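Terminal uridylyltransferase 1 (PDB 5HZD) adds uridines from UTP to the 3' hydroxyl of mitochondrial guide RNAs, ribosomal RNAs and some mRNAs, and takes part in RNA editing in Trypanosoma brucei. Local coordinates at residues D36-R41 against R488-R493. Sequence-based numbering, arbitrary orientation.
Sequences DHARLR and RTELYR. With SO4 (sulfate ion), chain E.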
loop_
_atom_site.group_PDB
_atom_site.type_symbol
_atom_site.label_atom_id
_atom_site.label_comp_id
_atom_site.label_asym_id
_atom_site.label_seq_id
_atom_site.Cartn_x
_atom_site.Cartn_y
_atom_site.Cartn_z
ATOM N N ASP A 36 -15.340 -3.372 -26.698
ATOM C CA ASP A 36 -15.860 -2.003 -26.650
ATOM C C ASP A 36 -14.847 -0.987 -27.135
ATOM O O ASP A 36 -15.138 0.209 -27.152
ATOM C CB ASP A 36 -16.299 -1.645 -25.221
ATOM C CG ASP A 36 -17.434 -2.532 -24.721
ATOM O OD1 ASP A 36 -18.324 -2.843 -25.535
ATOM O OD2 ASP A 36 -17.430 -2.918 -23.528
ATOM N N HIS A 37 -13.657 -1.438 -27.519
ATOM C CA HIS A 37 -12.595 -0.494 -27.873
ATOM C C HIS A 37 -12.963 0.445 -29.018
ATOM O O HIS A 37 -12.934 1.666 -28.863
ATOM C CB HIS A 37 -11.265 -1.198 -28.195
ATOM C CG HIS A 37 -10.158 -0.248 -28.528
ATOM N ND1 HIS A 37 -9.674 -0.084 -29.813
ATOM C CD2 HIS A 37 -9.478 0.623 -27.750
ATOM C CE1 HIS A 37 -8.723 0.835 -29.796
ATOM N NE2 HIS A 37 -8.590 1.284 -28.564
ATOM N N ALA A 38 -13.271 -0.116 -30.182
ATOM C CA ALA A 38 -13.517 0.704 -31.361
ATOM C C ALA A 38 -14.697 1.652 -31.155
ATOM O O ALA A 38 -14.649 2.808 -31.571
ATOM C CB ALA A 38 -13.748 -0.175 -32.569
ATOM N N ARG A 39 -15.730 1.158 -30.484
ATOM C CA ARG A 39 -16.957 1.904 -30.215
ATOM C C ARG A 39 -16.768 3.087 -29.271
ATOM O O ARG A 39 -17.230 4.200 -29.541
ATOM C CB ARG A 39 -18.024 0.972 -29.644
ATOM C CG ARG A 39 -19.355 1.673 -29.401
ATOM C CD ARG A 39 -20.432 0.687 -28.958
ATOM N NE ARG A 39 -20.065 0.037 -27.704
ATOM C CZ ARG A 39 -20.284 0.558 -26.501
ATOM N NH1 ARG A 39 -20.881 1.734 -26.383
ATOM N NH2 ARG A 39 -19.901 -0.095 -25.417
ATOM N N LEU A 40 -16.099 2.855 -28.149
ATOM C CA LEU A 40 -15.882 3.956 -27.216
ATOM C C LEU A 40 -14.858 4.939 -27.764
ATOM O O LEU A 40 -14.941 6.139 -27.490
ATOM C CB LEU A 40 -15.450 3.435 -25.842
ATOM C CG LEU A 40 -16.520 2.655 -25.080
ATOM C CD1 LEU A 40 -16.030 2.315 -23.675
ATOM C CD2 LEU A 40 -17.853 3.442 -25.039
ATOM N N ARG A 41 -13.869 4.437 -28.506
ATOM C CA ARG A 41 -12.889 5.312 -29.151
ATOM C C ARG A 41 -13.589 6.256 -30.095
ATOM O O ARG A 41 -13.267 7.448 -30.148
ATOM C CB ARG A 41 -11.815 4.507 -29.902
ATOM C CG ARG A 41 -10.894 5.304 -30.830
ATOM C CD ARG A 41 -9.690 4.427 -31.229
ATOM N NE ARG A 41 -8.847 4.971 -32.295
ATOM C CZ ARG A 41 -7.704 5.624 -32.095
ATOM N NH1 ARG A 41 -7.261 5.836 -30.861
ATOM N NH2 ARG A 41 -7.001 6.071 -33.131
ATOM N N ARG A 488 -6.851 0.857 -22.897
ATOM C CA ARG A 488 -7.313 2.048 -23.602
ATOM C C ARG A 488 -8.831 2.155 -23.569
ATOM O O ARG A 488 -9.365 3.260 -23.458
ATOM C CB ARG A 488 -6.830 2.069 -25.053
ATOM C CG ARG A 488 -5.294 2.198 -25.217
ATOM C CD ARG A 488 -4.695 3.469 -24.583
ATOM N NE ARG A 488 -5.182 4.691 -25.229
ATOM C CZ ARG A 488 -4.701 5.209 -26.364
ATOM N NH1 ARG A 488 -3.707 4.618 -27.043
ATOM N NH2 ARG A 488 -5.210 6.340 -26.829
ATOM N N THR A 489 -9.531 1.030 -23.711
ATOM C CA THR A 489 -11.003 1.025 -23.635
ATOM C C THR A 489 -11.481 1.664 -22.345
ATOM O O THR A 489 -12.376 2.537 -22.365
ATOM C CB THR A 489 -11.601 -0.401 -23.672
ATOM O OG1 THR A 489 -11.286 -1.019 -24.924
ATOM C CG2 THR A 489 -13.117 -0.373 -23.553
ATOM N N GLU A 490 -10.884 1.234 -21.234
ATOM C CA GLU A 490 -11.291 1.756 -19.928
ATOM C C GLU A 490 -10.949 3.235 -19.746
ATOM O O GLU A 490 -11.699 3.965 -19.065
ATOM C CB GLU A 490 -10.737 0.904 -18.777
ATOM C CG GLU A 490 -11.201 -0.576 -18.815
ATOM C CD GLU A 490 -12.720 -0.758 -18.904
ATOM O OE1 GLU A 490 -13.492 0.040 -18.308
ATOM O OE2 GLU A 490 -13.172 -1.717 -19.604
ATOM N N LEU A 491 -9.861 3.703 -20.351
ATOM C CA LEU A 491 -9.550 5.136 -20.244
ATOM C C LEU A 491 -10.602 5.945 -21.014
ATOM O O LEU A 491 -11.052 6.996 -20.527
ATOM C CB LEU A 491 -8.140 5.390 -20.771
ATOM C CG LEU A 491 -7.055 4.862 -19.841
ATOM C CD1 LEU A 491 -5.744 4.736 -20.609
ATOM C CD2 LEU A 491 -6.862 5.777 -18.624
ATOM N N TYR A 492 -11.031 5.466 -22.187
ATOM C CA TYR A 492 -12.095 6.175 -22.906
ATOM C C TYR A 492 -13.368 6.146 -22.089
ATOM O O TYR A 492 -14.089 7.144 -22.045
ATOM C CB TYR A 492 -12.413 5.542 -24.278
ATOM C CG TYR A 492 -11.324 5.609 -25.296
ATOM C CD1 TYR A 492 -10.773 6.826 -25.672
ATOM C CD2 TYR A 492 -10.882 4.452 -25.927
ATOM C CE1 TYR A 492 -9.768 6.889 -26.633
ATOM C CE2 TYR A 492 -9.876 4.494 -26.884
ATOM C CZ TYR A 492 -9.335 5.712 -27.236
ATOM O OH TYR A 492 -8.328 5.772 -28.178
ATOM N N ARG A 493 -13.679 5.000 -21.460
ATOM C CA ARG A 493 -14.906 4.852 -20.704
ATOM C C ARG A 493 -14.888 5.820 -19.515
ATOM O O ARG A 493 -15.912 6.464 -19.223
ATOM C CB ARG A 493 -15.077 3.410 -20.236
ATOM C CG ARG A 493 -16.478 3.116 -19.771
ATOM C CD ARG A 493 -16.674 1.786 -19.074
ATOM N NE ARG A 493 -15.933 0.668 -19.648
ATOM C CZ ARG A 493 -16.338 -0.123 -20.643
ATOM N NH1 ARG A 493 -17.505 0.047 -21.279
ATOM N NH2 ARG A 493 -15.538 -1.102 -21.017
HETATM S S SO4 E . -20.590 1.530 -22.040
HETATM O O1 SO4 E . -20.183 0.184 -22.445
HETATM O O2 SO4 E . -19.474 2.224 -21.382
HETATM O O3 SO4 E . -21.713 1.421 -21.107
HETATM O O4 SO4 E . -21.002 2.271 -23.233
HETATM O O HOH W 1 -15.496 -3.477 -21.980
HETATM O O HOH W 2 -6.778 3.293 -28.260
HETATM O O HOH W 3 -4.810 7.199 -30.023
#
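Two helices pack side by side and run in the same general direction, inclined by 31°, the axes of these short segments approaching to 9.0 Å, with H37 beside T489 and L40 beside Y492. This helix-helix contact seats helix 37-47, which follows the C2H2 zinc finger (side chains of H37 and zinc ligand H30 about 10 Å apart), on helix 481-497 near the end of this catalytic fragment, consistent with the finger being required for proper folding of the catalytic domain. H37 CA lies 3.3 Å from T489 OG1, a hydroxyl that hydrogen-bonds L485 O within its own helix. L40 fills the centre, its CB 4.0 Å from Y492 CB and its CD1 3.6 Å from R493 NH1, over a face of the guanidinium. The Y492 ring receives a CH-pi contact from R41 CA, 3.9 Å from its centroid, and water 2 links Y492 OH to H37 NE2. Along one flank runs a salt-bridge network: R39 NH2 bridges back to D36 OD1 (3.2 Å), just before the helix, and R493 NH2 to E490 OE2 (2.8 Å), while D36 OD2 reaches R493 NH2 across the gap in a long bridge of 3.6 Å. A sulfate, probably from the crystallisation liquor, joins the two arginines, with R39 NH2 3.0 Å from its O1 and R493 NH1 2.9 Å from its O2.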